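Local coordinates for protein nicotinate phosphoribosyltransferase (Porphyromonas gingivalis, PDB 2IM5) that probably catalyses the ATP-dependent synthesis of nicotinate mononucleotide from nicotinate and phosphoribosyl pyrophosphate, feeding NAD biosynthesis, at residues D140-K151 with T332-G340. Sequence-based numbering, arbitrary orientation.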
loop_
_atom_site.group_PDB
_atom_site.type_symbol
_atom_site.label_atom_id
_atom_site.label_comp_id
_atom_site.label_asym_id
_atom_site.label_seq_id
_atom_site.Cartn_x
_atom_site.Cartn_y
_atom_site.Cartn_z
ATOM N N ASP A 140 3.880 -15.896 20.041
ATOM C CA ASP A 140 3.455 -16.135 21.413
ATOM C C ASP A 140 1.986 -15.729 21.406
ATOM O O ASP A 140 1.644 -14.575 21.656
ATOM C CB ASP A 140 4.230 -15.251 22.390
ATOM C CG ASP A 140 3.712 -15.367 23.808
ATOM O OD1 ASP A 140 2.737 -16.125 24.031
ATOM O OD2 ASP A 140 4.278 -14.699 24.697
ATOM N N TRP A 141 1.123 -16.683 21.096
ATOM C CA TRP A 141 -0.298 -16.408 21.018
ATOM C C TRP A 141 -0.884 -15.720 22.238
ATOM O O TRP A 141 -1.824 -14.942 22.116
ATOM C CB TRP A 141 -1.048 -17.696 20.709
ATOM C CG TRP A 141 -0.809 -18.135 19.313
ATOM C CD1 TRP A 141 -0.054 -19.198 18.897
ATOM C CD2 TRP A 141 -1.302 -17.503 18.126
ATOM N NE1 TRP A 141 -0.050 -19.268 17.523
ATOM C CE2 TRP A 141 -0.806 -18.239 17.023
ATOM C CE3 TRP A 141 -2.114 -16.383 17.888
ATOM C CZ2 TRP A 141 -1.098 -17.891 15.698
ATOM C CZ3 TRP A 141 -2.405 -16.036 16.569
ATOM C CH2 TRP A 141 -1.895 -16.791 15.490
ATOM N N LYS A 142 -0.321 -15.991 23.409
ATOM C CA LYS A 142 -0.817 -15.368 24.624
ATOM C C LYS A 142 -0.612 -13.867 24.509
ATOM O O LYS A 142 -1.494 -13.080 24.847
ATOM C CB LYS A 142 -0.075 -15.902 25.850
ATOM C CG LYS A 142 -0.555 -15.295 27.162
ATOM C CD LYS A 142 0.029 -16.023 28.366
ATOM C CE LYS A 142 -0.577 -15.504 29.660
ATOM N NZ LYS A 142 -0.151 -16.320 30.838
ATOM N N GLN A 143 0.559 -13.472 24.027
ATOM C CA GLN A 143 0.847 -12.058 23.863
ATOM C C GLN A 143 0.007 -11.446 22.743
ATOM O O GLN A 143 -0.483 -10.323 22.869
ATOM C CB GLN A 143 2.321 -11.823 23.552
ATOM C CG GLN A 143 2.623 -10.343 23.413
ATOM C CD GLN A 143 4.048 -10.058 23.023
ATOM O OE1 GLN A 143 4.984 -10.530 23.670
ATOM N NE2 GLN A 143 4.229 -9.272 21.962
ATOM N N VAL A 144 -0.137 -12.175 21.643
ATOM C CA VAL A 144 -0.939 -11.689 20.527
ATOM C C VAL A 144 -2.342 -11.371 21.048
ATOM O O VAL A 144 -2.853 -10.274 20.842
ATOM C CB VAL A 144 -1.040 -12.743 19.400
ATOM C CG1 VAL A 144 -1.992 -12.266 18.322
ATOM C CG2 VAL A 144 0.338 -13.002 18.800
ATOM N N GLU A 145 -2.954 -12.336 21.730
ATOM C CA GLU A 145 -4.293 -12.157 22.287
ATOM C C GLU A 145 -4.359 -10.915 23.172
ATOM O O GLU A 145 -5.207 -10.041 22.979
ATOM C CB GLU A 145 -4.687 -13.377 23.126
ATOM C CG GLU A 145 -4.907 -14.671 22.351
ATOM C CD GLU A 145 -6.173 -14.646 21.516
ATOM O OE1 GLU A 145 -7.200 -14.129 22.010
ATOM O OE2 GLU A 145 -6.149 -15.154 20.373
ATOM N N GLU A 146 -3.442 -10.846 24.137
ATOM C CA GLU A 146 -3.382 -9.748 25.100
ATOM C C GLU A 146 -3.073 -8.344 24.589
ATOM O O GLU A 146 -3.816 -7.403 24.876
ATOM C CB GLU A 146 -2.401 -10.102 26.222
ATOM C CG GLU A 146 -2.965 -11.110 27.217
ATOM C CD GLU A 146 -1.939 -11.568 28.247
ATOM O OE1 GLU A 146 -1.214 -10.709 28.808
ATOM O OE2 GLU A 146 -1.866 -12.794 28.497
ATOM N N VAL A 147 -1.980 -8.180 23.854
ATOM C CA VAL A 147 -1.636 -6.848 23.358
ATOM C C VAL A 147 -2.623 -6.321 22.316
ATOM O O VAL A 147 -2.878 -5.122 22.253
ATOM C CB VAL A 147 -0.208 -6.806 22.748
ATOM C CG1 VAL A 147 0.810 -7.246 23.784
ATOM C CG2 VAL A 147 -0.138 -7.693 21.511
ATOM N N THR A 148 -3.177 -7.212 21.502
ATOM C CA THR A 148 -4.125 -6.793 20.481
ATOM C C THR A 148 -5.392 -6.278 21.160
ATOM O O THR A 148 -5.966 -5.261 20.754
ATOM C CB THR A 148 -4.471 -7.955 19.525
ATOM O OG1 THR A 148 -3.260 -8.495 18.977
ATOM C CG2 THR A 148 -5.356 -7.461 18.388
ATOM N N ARG A 149 -5.825 -6.975 22.205
ATOM C CA ARG A 149 -7.010 -6.542 22.924
ATOM C C ARG A 149 -6.752 -5.166 23.536
ATOM O O ARG A 149 -7.590 -4.269 23.442
ATOM C CB ARG A 149 -7.380 -7.536 24.027
ATOM C CG ARG A 149 -8.504 -7.018 24.903
ATOM C CD ARG A 149 -8.973 -8.025 25.943
ATOM N NE ARG A 149 -10.019 -7.445 26.790
ATOM C CZ ARG A 149 -10.661 -8.096 27.757
ATOM N NH1 ARG A 149 -10.377 -9.369 28.019
ATOM N NH2 ARG A 149 -11.593 -7.468 28.462
ATOM N N SER A 150 -5.584 -4.994 24.146
ATOM C CA SER A 150 -5.244 -3.721 24.770
ATOM C C SER A 150 -5.246 -2.604 23.748
ATOM O O SER A 150 -5.783 -1.528 24.000
ATOM C CB SER A 150 -3.869 -3.795 25.434
ATOM O OG SER A 150 -3.858 -4.788 26.437
ATOM N N LYS A 151 -4.628 -2.856 22.600
ATOM C CA LYS A 151 -4.578 -1.859 21.538
ATOM C C LYS A 151 -5.987 -1.481 21.081
ATOM O O LYS A 151 -6.297 -0.306 20.932
ATOM C CB LYS A 151 -3.770 -2.396 20.356
ATOM C CG LYS A 151 -2.295 -2.594 20.660
ATOM C CD LYS A 151 -1.595 -3.318 19.513
ATOM C CE LYS A 151 -0.140 -3.580 19.844
ATOM N NZ LYS A 151 0.524 -4.381 18.784
ATOM N N THR A 332 2.457 -2.968 10.601
ATOM C CA THR A 332 3.270 -3.960 11.284
ATOM C C THR A 332 3.105 -4.035 12.806
ATOM O O THR A 332 3.262 -5.108 13.389
ATOM C CB THR A 332 4.763 -3.768 10.917
ATOM O OG1 THR A 332 5.470 -4.992 11.151
ATOM C CG2 THR A 332 5.387 -2.663 11.744
ATOM N N ASN A 333 2.793 -2.917 13.456
ATOM C CA ASN A 333 2.601 -2.937 14.902
ATOM C C ASN A 333 1.470 -3.886 15.283
ATOM O O ASN A 333 1.444 -4.415 16.393
ATOM C CB ASN A 333 2.284 -1.540 15.430
ATOM C CG ASN A 333 1.912 -1.547 16.907
ATOM O OD1 ASN A 333 0.772 -1.843 17.275
ATOM N ND2 ASN A 333 2.883 -1.240 17.764
ATOM N N LEU A 334 0.542 -4.109 14.358
ATOM C CA LEU A 334 -0.588 -4.991 14.613
ATOM C C LEU A 334 -0.393 -6.399 14.062
ATOM O O LEU A 334 -0.687 -7.378 14.738
ATOM C CB LEU A 334 -1.871 -4.399 14.005
ATOM C CG LEU A 334 -2.381 -3.049 14.526
ATOM C CD1 LEU A 334 -3.620 -2.622 13.757
ATOM C CD2 LEU A 334 -2.701 -3.168 16.010
ATOM N N THR A 335 0.114 -6.502 12.837
ATOM C CA THR A 335 0.270 -7.804 12.190
ATOM C C THR A 335 1.581 -8.544 12.432
ATOM O O THR A 335 1.727 -9.694 12.024
ATOM C CB THR A 335 0.078 -7.669 10.677
ATOM O OG1 THR A 335 1.143 -6.871 10.147
ATOM C CG2 THR A 335 -1.262 -6.990 10.367
ATOM N N ASN A 336 2.543 -7.888 13.065
ATOM C CA ASN A 336 3.805 -8.548 13.343
ATOM C C ASN A 336 4.372 -8.042 14.662
ATOM O O ASN A 336 5.338 -7.282 14.686
ATOM C CB ASN A 336 4.809 -8.312 12.215
ATOM C CG ASN A 336 5.910 -9.352 12.201
ATOM O OD1 ASN A 336 6.296 -9.874 13.255
ATOM N ND2 ASN A 336 6.432 -9.654 11.014
ATOM N N ASP A 337 3.742 -8.468 15.750
ATOM C CA ASP A 337 4.140 -8.095 17.108
ATOM C C ASP A 337 3.830 -9.342 17.942
ATOM O O ASP A 337 3.040 -9.311 18.891
ATOM C CB ASP A 337 3.307 -6.891 17.565
ATOM C CG ASP A 337 3.645 -6.438 18.971
ATOM O OD1 ASP A 337 4.780 -6.706 19.434
ATOM O OD2 ASP A 337 2.777 -5.796 19.607
ATOM N N VAL A 338 4.465 -10.443 17.561
ATOM C CA VAL A 338 4.239 -11.734 18.192
ATOM C C VAL A 338 5.133 -12.105 19.369
ATOM O O VAL A 338 5.096 -13.248 19.839
ATOM C CB VAL A 338 4.334 -12.850 17.134
ATOM C CG1 VAL A 338 3.362 -12.563 15.994
ATOM C CG2 VAL A 338 5.757 -12.948 16.606
ATOM N N GLY A 339 5.926 -11.150 19.846
ATOM C CA GLY A 339 6.806 -11.411 20.967
ATOM C C GLY A 339 7.958 -12.348 20.640
ATOM O O GLY A 339 8.084 -12.844 19.514
ATOM N N GLY A 340 8.811 -12.589 21.634
ATOM C CA GLY A 340 9.946 -13.477 21.440
ATOM C C GLY A 340 11.086 -12.847 20.663
ATOM O O GLY A 340 11.862 -13.547 20.014
#
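Asn333 meets the end of Lys151 with two oxygens. Its backbone O accepts from Lys151 NZ at 2.6 Å. Its side-chain OD1, 3.0 Å from Lys151 NZ, is approached from above the amide plane and not along a lone pair. The lysine chain reaches across fully extended beyond CG, and its CD rests on Leu334 CD2 at 3.7 Å as the two side chains run past each other in opposite directions. Asp337 supplies the third oxygen: its OD2 forms a salt bridge of 2.8 Å to Lys151 NZ through the anti lone pair. Three acceptors thus grip one ammonium group, which should fix its position and probably favours its charged form. With CG anti to the backbone N (chi1 180°), the Asp337 carboxylate reaches Lys151 NZ through OD2, which also passes close to Val147 CG2. The backbone O of Asp337 takes a weak, bent bond from Gln143 NE2. Val338 sets CG1 beside Val144 CG2 at 4.1 Å, both valines pointing the same way, and its O receives Asp140 N at 2.9 Å, nearly straight and in the carbonyl plane. Asp140 is also the N-cap of helix 141-157, its OD1 weakly accepting from Lys142 N and Gln143 N. Gly339, at positive phi, passes obliquely beside the Gln143 amide, its CA 3.4 Å from Gln143 OE1. Another flank of helix 141-157, with Trp141 and Thr148, packs on helix 173-186. The contact joins this helix to the segment following strand 325-330, a central strand of the parallel sheet in the TIM-barrel-like part of the NAPRTase fold.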